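Long-range contacts in phenazine biosynthesis protein, PhzF family (PDB 3EDN), which is of unproven function but, as a PhzF-family protein with the diaminopimelate epimerase-like fold, probably acts as an isomerase related to the phenazine-biosynthesis enzyme: residues N194-P199 with G213-S218; F7-F12 with A289-E294; I59-F64 with G79-L84; K129-S134 with P186-E191. All coordinates share one frame; numbering follows the deposited sequence.

Interaction 1: residues N194-P199 with G213-S218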
# COMPACT_ATOMS: atom_id res chain seq x y z
N ASN A 194 -2.57 28.09 13.86
CA ASN A 194 -3.28 27.07 13.08
C ASN A 194 -4.27 26.25 13.90
O ASN A 194 -4.75 25.23 13.44
CB ASN A 194 -2.30 26.15 12.35
CG ASN A 194 -1.61 25.16 13.28
OD1 ASN A 194 -1.33 25.47 14.45
ND2 ASN A 194 -1.34 23.96 12.77
N ALA A 195 -4.58 26.70 15.12
CA ALA A 195 -5.56 25.98 15.94
C ALA A 195 -6.97 26.15 15.39
O ALA A 195 -7.29 27.16 14.78
CB ALA A 195 -5.52 26.48 17.39
N SER A 196 -7.82 25.14 15.61
CA SER A 196 -9.25 25.30 15.39
C SER A 196 -9.83 26.07 16.57
O SER A 196 -9.15 26.28 17.59
CB SER A 196 -9.90 23.92 15.33
OG SER A 196 -9.53 23.17 16.47
N ILE A 197 -11.08 26.52 16.43
CA ILE A 197 -11.78 27.21 17.51
C ILE A 197 -13.06 26.46 17.88
O ILE A 197 -13.90 26.18 17.03
CB ILE A 197 -12.12 28.68 17.14
CG1 ILE A 197 -10.83 29.46 16.87
CG2 ILE A 197 -12.92 29.33 18.30
CD1 ILE A 197 -11.04 30.94 16.49
N HIS A 198 -13.18 26.14 19.17
CA HIS A 198 -14.28 25.31 19.63
C HIS A 198 -15.04 25.97 20.79
O HIS A 198 -14.78 25.69 21.98
CB HIS A 198 -13.75 23.94 20.08
CG HIS A 198 -14.80 22.88 20.06
ND1 HIS A 198 -14.90 21.95 19.05
CD2 HIS A 198 -15.85 22.64 20.90
CE1 HIS A 198 -15.93 21.15 19.29
NE2 HIS A 198 -16.53 21.56 20.39
N PRO A 199 -16.00 26.85 20.45
CA PRO A 199 -16.80 27.50 21.49
C PRO A 199 -17.65 26.50 22.24
O PRO A 199 -18.08 25.48 21.67
CB PRO A 199 -17.67 28.47 20.70
CG PRO A 199 -16.94 28.67 19.38
CD PRO A 199 -16.34 27.31 19.10
N GLY A 213 -20.82 22.11 22.38
CA GLY A 213 -19.77 22.81 21.62
C GLY A 213 -20.09 22.91 20.13
O GLY A 213 -21.02 22.24 19.63
N ARG A 214 -19.32 23.74 19.43
CA ARG A 214 -19.35 23.85 17.97
C ARG A 214 -17.90 23.87 17.54
O ARG A 214 -17.03 24.35 18.28
CB ARG A 214 -20.00 25.17 17.52
CG ARG A 214 -21.47 25.11 17.14
CD ARG A 214 -21.90 26.37 16.39
NE ARG A 214 -22.11 26.19 14.94
CZ ARG A 214 -22.83 27.05 14.23
NH1 ARG A 214 -23.38 28.09 14.84
NH2 ARG A 214 -23.02 26.87 12.92
N HIS A 215 -17.60 23.35 16.35
CA HIS A 215 -16.21 23.24 15.92
C HIS A 215 -15.94 23.99 14.63
O HIS A 215 -16.45 23.61 13.57
CB HIS A 215 -15.81 21.77 15.77
CG HIS A 215 -14.33 21.57 15.66
ND1 HIS A 215 -13.51 21.54 16.76
CD2 HIS A 215 -13.52 21.43 14.58
CE1 HIS A 215 -12.25 21.36 16.37
NE2 HIS A 215 -12.24 21.29 15.05
N PHE A 216 -15.11 25.02 14.72
CA PHE A 216 -14.73 25.79 13.54
C PHE A 216 -13.29 25.49 13.12
O PHE A 216 -12.36 25.64 13.92
CB PHE A 216 -14.94 27.29 13.80
CG PHE A 216 -16.36 27.65 14.13
CD1 PHE A 216 -17.41 27.11 13.42
CD2 PHE A 216 -16.64 28.54 15.16
CE1 PHE A 216 -18.73 27.45 13.73
CE2 PHE A 216 -17.94 28.92 15.47
CZ PHE A 216 -19.00 28.37 14.77
N SER A 217 -13.12 25.09 11.87
CA SER A 217 -11.84 24.58 11.38
C SER A 217 -10.79 25.68 11.35
O SER A 217 -11.11 26.87 11.34
CB SER A 217 -12.01 24.02 9.97
OG SER A 217 -13.08 23.09 9.91
N SER A 218 -9.53 25.28 11.36
CA SER A 218 -8.46 26.26 11.30
C SER A 218 -8.50 26.95 9.94
O SER A 218 -9.18 26.50 9.01
CB SER A 218 -7.10 25.60 11.52
OG SER A 218 -6.63 25.02 10.32
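Segments 194-199 and 213-218 run antiparallel, their end-to-end directions 162° apart, and are stitched by a single hydrogen-bonded pair: I197 N gives to F216 O (3.0 Å) and F216 N returns to I197 O, both nearly straight. Further along, R214 N binds P199 O at 3.1 Å. Between these backbone bonds two imidazoles meet. H198 and H215 each hold CG anti to the backbone N, and the rings meet rim to rim, planes 55° apart, with ND1 of H198 2.7 Å from ND1 of H215. This bond lies in both ring planes; one ND1 must carry the proton and the other accept it. The R214 carbonyl O stands 3.1 Å above the plane of the H198 ring, over its centre. The two strands form the beta hairpin 196-201/211-216 of the diaminopimelate epimerase-like fold, with helix 230-244 packed on both histidines through A232. S196 directs CB at F216 O (3.3 Å) and lays OG obliquely beside the H215 ring, while OG itself bonds to T164 OG1 of strand 163-168. P199 CG crosses the F216 ring near CE2, at 4.0 Å. F216 CZ lies over one face of the R214 guanidinium, whose NE forms a salt bridge with E225 and whose NH1 reaches the carbonyl of C175. Beyond the bridge, S218 CB lies 3.1 Å from N194 O.

Interaction 2: residues F7-F12 with A289-E294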
# COMPACT_ATOMS: atom_id res chain seq x y z
N PHE A 7 -18.85 1.28 2.81
CA PHE A 7 -19.92 1.61 3.74
C PHE A 7 -19.76 3.02 4.27
O PHE A 7 -18.65 3.55 4.38
CB PHE A 7 -19.95 0.60 4.90
CG PHE A 7 -20.44 -0.75 4.48
CD1 PHE A 7 -21.76 -1.11 4.67
CD2 PHE A 7 -19.57 -1.66 3.89
CE1 PHE A 7 -22.21 -2.35 4.27
CE2 PHE A 7 -20.02 -2.89 3.49
CZ PHE A 7 -21.34 -3.23 3.69
N HIS A 8 -20.89 3.64 4.53
CA HIS A 8 -20.96 4.92 5.21
C HIS A 8 -21.61 4.66 6.57
O HIS A 8 -22.76 4.22 6.61
CB HIS A 8 -21.82 5.86 4.37
CG HIS A 8 -22.16 7.16 5.03
ND1 HIS A 8 -22.97 8.09 4.41
CD2 HIS A 8 -21.81 7.69 6.22
CE1 HIS A 8 -23.12 9.13 5.21
NE2 HIS A 8 -22.42 8.92 6.31
N TYR A 9 -20.84 4.85 7.65
CA TYR A 9 -21.39 4.86 9.01
C TYR A 9 -21.19 6.26 9.54
O TYR A 9 -20.20 6.91 9.19
CB TYR A 9 -20.64 3.87 9.93
CG TYR A 9 -21.18 2.47 9.85
CD1 TYR A 9 -21.07 1.74 8.67
CD2 TYR A 9 -21.82 1.88 10.93
CE1 TYR A 9 -21.59 0.46 8.57
CE2 TYR A 9 -22.34 0.59 10.85
CZ TYR A 9 -22.21 -0.11 9.66
OH TYR A 9 -22.73 -1.38 9.55
N ASP A 10 -22.13 6.74 10.35
CA ASP A 10 -21.93 8.03 11.03
C ASP A 10 -21.44 7.75 12.44
O ASP A 10 -22.07 6.98 13.16
CB ASP A 10 -23.22 8.85 11.10
CG ASP A 10 -23.40 9.77 9.90
OD1 ASP A 10 -22.54 9.78 8.99
OD2 ASP A 10 -24.42 10.48 9.90
N ALA A 11 -20.30 8.33 12.80
CA ALA A 11 -19.74 8.17 14.15
C ALA A 11 -20.34 9.17 15.14
O ALA A 11 -20.75 10.29 14.76
CB ALA A 11 -18.24 8.33 14.12
N PHE A 12 -20.37 8.77 16.41
CA PHE A 12 -20.83 9.62 17.53
C PHE A 12 -22.31 9.98 17.44
O PHE A 12 -22.73 11.08 17.84
CB PHE A 12 -19.97 10.88 17.68
CG PHE A 12 -18.50 10.62 17.85
CD1 PHE A 12 -18.04 9.83 18.90
CD2 PHE A 12 -17.57 11.21 17.00
CE1 PHE A 12 -16.66 9.60 19.07
CE2 PHE A 12 -16.23 10.97 17.16
CZ PHE A 12 -15.77 10.19 18.20
N ALA A 289 -22.10 4.46 16.96
CA ALA A 289 -22.16 4.81 15.53
C ALA A 289 -23.38 4.15 14.93
O ALA A 289 -24.08 3.37 15.59
CB ALA A 289 -20.89 4.37 14.80
N VAL A 290 -23.64 4.44 13.66
CA VAL A 290 -24.83 3.91 13.00
C VAL A 290 -24.59 3.76 11.50
O VAL A 290 -23.97 4.61 10.88
CB VAL A 290 -26.07 4.80 13.28
CG1 VAL A 290 -25.94 6.16 12.63
CG2 VAL A 290 -27.34 4.13 12.83
N TYR A 291 -25.09 2.65 10.94
CA TYR A 291 -25.09 2.43 9.49
C TYR A 291 -25.88 3.53 8.80
O TYR A 291 -26.98 3.87 9.24
CB TYR A 291 -25.76 1.09 9.21
CG TYR A 291 -26.06 0.83 7.75
CD1 TYR A 291 -25.10 0.23 6.92
CD2 TYR A 291 -27.28 1.19 7.18
CE1 TYR A 291 -25.36 -0.02 5.58
CE2 TYR A 291 -27.54 0.96 5.84
CZ TYR A 291 -26.58 0.34 5.05
OH TYR A 291 -26.84 0.10 3.70
N VAL A 292 -25.32 4.05 7.71
CA VAL A 292 -26.04 5.00 6.88
C VAL A 292 -26.37 4.39 5.50
O VAL A 292 -27.55 4.29 5.12
CB VAL A 292 -25.31 6.34 6.73
CG1 VAL A 292 -26.13 7.27 5.86
CG2 VAL A 292 -25.08 6.96 8.12
N LYS A 293 -25.33 3.99 4.77
CA LYS A 293 -25.54 3.36 3.46
C LYS A 293 -24.35 2.56 3.00
O LYS A 293 -23.27 2.61 3.61
CB LYS A 293 -25.87 4.43 2.39
CG LYS A 293 -24.78 5.47 2.14
CD LYS A 293 -25.24 6.44 1.07
CE LYS A 293 -24.20 7.51 0.81
NZ LYS A 293 -24.28 8.58 1.86
N GLU A 294 -24.55 1.82 1.90
CA GLU A 294 -23.47 1.09 1.26
C GLU A 294 -23.56 1.38 -0.23
O GLU A 294 -24.66 1.52 -0.76
CB GLU A 294 -23.64 -0.41 1.49
CG GLU A 294 -22.54 -1.23 0.84
CD GLU A 294 -22.87 -2.71 0.75
OE1 GLU A 294 -23.90 -3.16 1.30
OE2 GLU A 294 -22.05 -3.43 0.13
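From CB outward, H8 traces the contact between strands 7-11 and 289-294. Its CB lies against K293 O and CG, and with CG anti to the backbone N (chi1 171°) the imidazole is carried over V292, whose CB stands 3.6 Å from the ring centroid in a CH-pi contact. CG and CD2 rest on that CB; CE1 faces V292 CG1. ND1 accepts from K293 NZ at 2.9 Å, the ammonium lying in the ring plane. NE2 gives to D10 OD1 (2.8 Å), meeting the carboxylate from above its plane. Lysine and aspartate thus fix the ring's rotation and would favour an imidazole protonated on NE2. V292 and K293 both face H8 in a classic beta bulge: V292 N and K293 N both bond to H8 O, the former at 2.8 Å, while H8 N reaches K293 O. Beyond the bulge D10 and V290 exchange backbone bonds. On the other face of the sheet, Y291 CA sits over the centre of the Y9 ring (3.6 Å from its centroid), and the Y291 edge turns toward that ring in an offset edge-to-face pair, planes at 85°. E294 stacks its CG and carboxylate over F7. Strand 20-25 flanks strand 3-11 opposite 282-298; H8 and D10 touch its P21, whereas Y9 bonds R87 through OH and packs under helix 74-86 against Y82 and A83.

Interaction 3: residues I59-F64 with G79-L84. With SO4 (sulfate ion), chain O.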
# COMPACT_ATOMS: atom_id res chain seq x y z
N ILE A 59 -6.06 -6.34 14.35
CA ILE A 59 -6.24 -5.81 13.00
C ILE A 59 -5.32 -4.63 12.79
O ILE A 59 -4.71 -4.14 13.73
CB ILE A 59 -7.70 -5.36 12.72
CG1 ILE A 59 -8.07 -4.13 13.56
CG2 ILE A 59 -8.69 -6.49 12.99
CD1 ILE A 59 -9.37 -3.46 13.09
N ARG A 60 -5.20 -4.21 11.53
CA ARG A 60 -4.50 -3.00 11.17
C ARG A 60 -5.53 -2.09 10.48
O ARG A 60 -6.49 -2.56 9.87
CB ARG A 60 -3.34 -3.32 10.23
CG ARG A 60 -2.55 -2.14 9.68
CD ARG A 60 -1.21 -2.65 9.10
NE ARG A 60 -1.41 -3.64 8.03
CZ ARG A 60 -1.33 -3.37 6.73
NH1 ARG A 60 -1.05 -2.14 6.31
NH2 ARG A 60 -1.53 -4.34 5.83
N MSE A 61 -5.34 -0.78 10.61
CA MSE A 61 -6.23 0.16 9.93
C MSE A 61 -5.41 1.24 9.27
O MSE A 61 -4.46 1.73 9.86
CB MSE A 61 -7.16 0.84 10.94
CG MSE A 61 -8.38 0.05 11.31
SE MSE A 61 -9.67 1.18 12.24
CE MSE A 61 -10.21 2.23 10.84
N ARG A 62 -5.79 1.63 8.06
CA ARG A 62 -5.24 2.83 7.46
C ARG A 62 -6.37 3.82 7.24
O ARG A 62 -7.53 3.42 6.98
CB ARG A 62 -4.48 2.51 6.16
CG ARG A 62 -3.20 1.71 6.42
CD ARG A 62 -2.49 1.30 5.13
NE ARG A 62 -1.73 2.39 4.54
CZ ARG A 62 -0.82 2.25 3.58
NH1 ARG A 62 -0.53 1.04 3.09
NH2 ARG A 62 -0.18 3.33 3.14
N TYR A 63 -6.04 5.11 7.32
CA TYR A 63 -7.04 6.19 7.32
C TYR A 63 -6.69 7.18 6.21
O TYR A 63 -5.55 7.64 6.15
CB TYR A 63 -6.97 6.94 8.64
CG TYR A 63 -7.04 6.08 9.90
CD1 TYR A 63 -8.27 5.68 10.45
CD2 TYR A 63 -5.88 5.73 10.59
CE1 TYR A 63 -8.33 4.94 11.61
CE2 TYR A 63 -5.93 4.97 11.76
CZ TYR A 63 -7.15 4.59 12.27
OH TYR A 63 -7.22 3.85 13.44
N PHE A 64 -7.63 7.49 5.32
CA PHE A 64 -7.35 8.43 4.23
C PHE A 64 -8.41 9.50 4.11
O PHE A 64 -9.60 9.22 4.20
CB PHE A 64 -7.32 7.69 2.88
CG PHE A 64 -6.14 6.81 2.69
CD1 PHE A 64 -5.05 7.25 1.94
CD2 PHE A 64 -6.12 5.52 3.22
CE1 PHE A 64 -3.94 6.43 1.74
CE2 PHE A 64 -5.03 4.70 3.02
CZ PHE A 64 -3.93 5.16 2.27
N GLY A 79 -16.35 4.56 14.06
CA GLY A 79 -17.29 4.05 13.07
C GLY A 79 -16.91 2.66 12.57
O GLY A 79 -17.76 1.77 12.42
N THR A 80 -15.62 2.47 12.34
CA THR A 80 -15.15 1.20 11.73
C THR A 80 -15.26 0.03 12.70
O THR A 80 -15.78 -1.03 12.35
CB THR A 80 -13.73 1.33 11.19
OG1 THR A 80 -13.69 2.35 10.18
CG2 THR A 80 -13.24 0.02 10.56
N ILE A 81 -14.80 0.22 13.94
CA ILE A 81 -14.92 -0.87 14.90
C ILE A 81 -16.39 -1.13 15.22
O ILE A 81 -16.79 -2.28 15.36
CB ILE A 81 -14.10 -0.63 16.17
CG1 ILE A 81 -12.64 -0.38 15.82
CG2 ILE A 81 -14.24 -1.82 17.13
CD1 ILE A 81 -12.03 -1.43 14.92
N TYR A 82 -17.20 -0.08 15.35
CA TYR A 82 -18.63 -0.30 15.54
C TYR A 82 -19.21 -1.18 14.40
O TYR A 82 -19.96 -2.13 14.64
CB TYR A 82 -19.37 1.04 15.58
CG TYR A 82 -20.86 0.85 15.75
CD1 TYR A 82 -21.44 0.84 17.02
CD2 TYR A 82 -21.67 0.64 14.65
CE1 TYR A 82 -22.80 0.64 17.18
CE2 TYR A 82 -23.05 0.46 14.80
CZ TYR A 82 -23.60 0.45 16.06
OH TYR A 82 -24.95 0.25 16.17
N ALA A 83 -18.89 -0.83 13.16
CA ALA A 83 -19.41 -1.59 12.03
C ALA A 83 -18.93 -3.04 12.06
O ALA A 83 -19.72 -3.98 11.88
CB ALA A 83 -19.02 -0.92 10.74
N LEU A 84 -17.64 -3.24 12.30
CA LEU A 84 -17.13 -4.62 12.38
C LEU A 84 -17.84 -5.41 13.46
O LEU A 84 -18.25 -6.55 13.26
CB LEU A 84 -15.62 -4.64 12.63
CG LEU A 84 -14.71 -4.11 11.53
CD1 LEU A 84 -13.30 -3.90 12.02
CD2 LEU A 84 -14.68 -5.11 10.36
S SO4 O . 3.40 3.31 2.43
O1 SO4 O . 4.03 2.08 1.98
O2 SO4 O . 2.16 3.54 1.69
O3 SO4 O . 3.14 3.22 3.86
O4 SO4 O . 4.34 4.40 2.16
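R62 NH1 is gripped twice, by E33 OE1 of the second subunit and by a succinate oxygen. R62 NH2 gives to sulfate O2, 2.8 Å away with an N-H...O angle of 153°; the oxygen lies at the edge of the guanidinium, in its plane. NE adds a salt bridge with E69. R62 leaves the strand on the side away from the helix, and a bend at chi3 (79°) turns the guanidinium so that its edge meets O2. K101 and the backbone N of E34 of the second subunit also bind the sulfate, whose negative charge would ease the closeness of K101 and R62. On the other face of strand 59-64 the contact with helix 79-84 is side-chain packing, almost wholly apolar and without a hydrogen bond between the segments, across axes 11.5 Å apart. Selenomethionine M61 has CG anti to the carbonyl carbon and bends at chi3 (70°), bringing CE tip to tip onto T80, 3.5 Å from OG1 and 3.7 Å from CB. That hydroxyl is bonded to the carbonyl of G76, one turn back in the helix. I59 extends CD1 between two helix side chains, 3.8 Å from I81 CD1 and 4.1 Å from L84 CD1. I81 also packs on L96 of strand 95-100, and T80 on S49 and V51 of strand 48-52, so strands 48-52, 59-64 and 95-100 all pack on this helix. Strands curled around a central helix, here 74-86, are typical of a lobe of the diaminopimelate epimerase-like fold.

Interaction 4: residues K129-S134 with P186-E191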
# COMPACT_ATOMS: atom_id res chain seq x y z
N LYS A 129 -2.85 25.97 27.36
CA LYS A 129 -2.13 27.25 27.41
C LYS A 129 -3.16 28.36 27.50
O LYS A 129 -4.19 28.29 26.83
CB LYS A 129 -1.31 27.44 26.14
CG LYS A 129 -0.35 26.31 25.84
CD LYS A 129 0.43 26.56 24.54
CE LYS A 129 1.55 25.54 24.34
NZ LYS A 129 2.71 25.79 25.26
N ASP A 130 -2.91 29.41 28.29
CA ASP A 130 -3.87 30.52 28.35
C ASP A 130 -3.90 31.29 27.03
O ASP A 130 -2.89 31.39 26.34
CB ASP A 130 -3.57 31.46 29.53
CG ASP A 130 -4.22 31.00 30.83
OD1 ASP A 130 -4.66 29.84 30.93
OD2 ASP A 130 -4.29 31.82 31.78
N PHE A 131 -5.07 31.79 26.67
CA PHE A 131 -5.21 32.64 25.51
C PHE A 131 -4.97 34.07 25.95
O PHE A 131 -5.69 34.58 26.81
CB PHE A 131 -6.61 32.50 24.90
CG PHE A 131 -6.91 33.53 23.86
CD1 PHE A 131 -6.34 33.45 22.60
CD2 PHE A 131 -7.77 34.58 24.14
CE1 PHE A 131 -6.62 34.40 21.64
CE2 PHE A 131 -8.05 35.54 23.18
CZ PHE A 131 -7.48 35.45 21.93
N ALA A 132 -3.97 34.71 25.36
CA ALA A 132 -3.58 36.05 25.79
C ALA A 132 -3.92 37.14 24.78
O ALA A 132 -3.55 38.30 24.97
CB ALA A 132 -2.09 36.08 26.12
N GLY A 133 -4.62 36.76 23.72
CA GLY A 133 -4.98 37.69 22.65
C GLY A 133 -6.18 38.56 22.98
O GLY A 133 -6.59 38.66 24.14
N SER A 134 -6.75 39.18 21.95
CA SER A 134 -7.88 40.08 22.15
C SER A 134 -9.21 39.33 22.14
O SER A 134 -9.56 38.69 21.15
CB SER A 134 -7.90 41.16 21.06
OG SER A 134 -9.16 41.81 21.03
N PRO A 186 -5.78 33.00 12.27
CA PRO A 186 -4.35 33.12 12.55
C PRO A 186 -3.93 34.46 13.15
O PRO A 186 -3.00 34.51 13.95
CB PRO A 186 -3.70 32.92 11.18
CG PRO A 186 -4.66 32.08 10.44
CD PRO A 186 -6.02 32.57 10.88
N SER A 187 -4.61 35.54 12.76
CA SER A 187 -4.26 36.87 13.25
C SER A 187 -4.69 37.07 14.70
O SER A 187 -4.09 37.87 15.43
CB SER A 187 -4.86 37.97 12.36
OG SER A 187 -6.27 38.01 12.47
N VAL A 188 -5.72 36.34 15.12
CA VAL A 188 -6.25 36.43 16.48
C VAL A 188 -5.51 35.47 17.40
O VAL A 188 -5.28 35.77 18.57
CB VAL A 188 -7.76 36.11 16.53
CG1 VAL A 188 -8.26 36.09 17.97
CG2 VAL A 188 -8.55 37.11 15.69
N LEU A 189 -5.14 34.31 16.87
CA LEU A 189 -4.52 33.24 17.66
C LEU A 189 -3.00 33.24 17.57
O LEU A 189 -2.42 32.33 16.99
CB LEU A 189 -5.05 31.87 17.22
CG LEU A 189 -6.58 31.71 17.20
CD1 LEU A 189 -6.98 30.37 16.60
CD2 LEU A 189 -7.16 31.88 18.60
N LYS A 190 -2.36 34.26 18.15
CA LYS A 190 -0.92 34.46 17.99
C LYS A 190 -0.08 33.25 18.40
O LYS A 190 0.87 32.86 17.71
CB LYS A 190 -0.45 35.68 18.79
CG LYS A 190 -1.26 36.93 18.55
CD LYS A 190 -1.19 37.36 17.10
CE LYS A 190 -1.73 38.77 16.95
NZ LYS A 190 -1.60 39.25 15.54
N GLU A 191 -0.44 32.66 19.54
CA GLU A 191 0.35 31.58 20.13
C GLU A 191 0.31 30.31 19.28
O GLU A 191 1.33 29.64 19.10
CB GLU A 191 -0.13 31.30 21.56
CG GLU A 191 0.62 30.17 22.26
CD GLU A 191 2.05 30.52 22.61
OE1 GLU A 191 2.44 31.70 22.48
OE2 GLU A 191 2.79 29.60 23.03
O HOH W 1 -5.44 38.55 19.39
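The F131 ring carries the backbone N of G133 over the centre of one face, 3.5 Å above the plane, because the chain folds back beneath its own side chain. At the edge, in plane, lie S134 O and, from segment 186-191, V188 O, 3.6 Å from F131 CE1. L189 CD2 approaches the same CE1 obliquely at 4.0 Å, and V188 CG1 comes to 4.1 Å from F131 CZ. F131 reaches this position with CG anti to the backbone N (chi1 169°). A water joins the two segments beside the ring: it accepts from S134 N and donates to V188 O, 2.9 Å from each, so both backbone groups are satisfied. The contact links the end of strand 127-130, at its turn into helix 135-141, with the loop leaving helix 185-188. S134 is the N-cap of helix 135-141, its OG bonded to E137 N; L138 of that helix packs on both F131 and V188. Y157 of the adjacent strand 156-159 touches F131, L189 and E191. Toward the surface, K129 and E191 cross at about a right angle, K129 CD 4.1 Å from E191 OE2. Their charged ends stay beyond salt-bridge range, with K129 NZ 4.4 Å from E191 OE2, so any attraction between them is probably weak.

Interactions 2 and 3 lie on one side of the chain's centre, 1 and 4 on the other. Interaction 3 is nested in the loop closed by interaction 2, and they share helix 74-86: Y9 and A289 of interaction 2 pack on its G79, Y82 and A83. Interactions 1 and 4 meet through L189, which packs on A195 and I197. Interactions 1 and 3 are buried, yet the first is rich in hydrogen bonds between strands, whereas the strand-helix contact of the third is almost wholly apolar packing. Interaction 2 is a strand pairing with one partly exposed strand, and interaction 4, farthest out at about 23 Å between its centre and the chain's, relies on one ring and a bridging water.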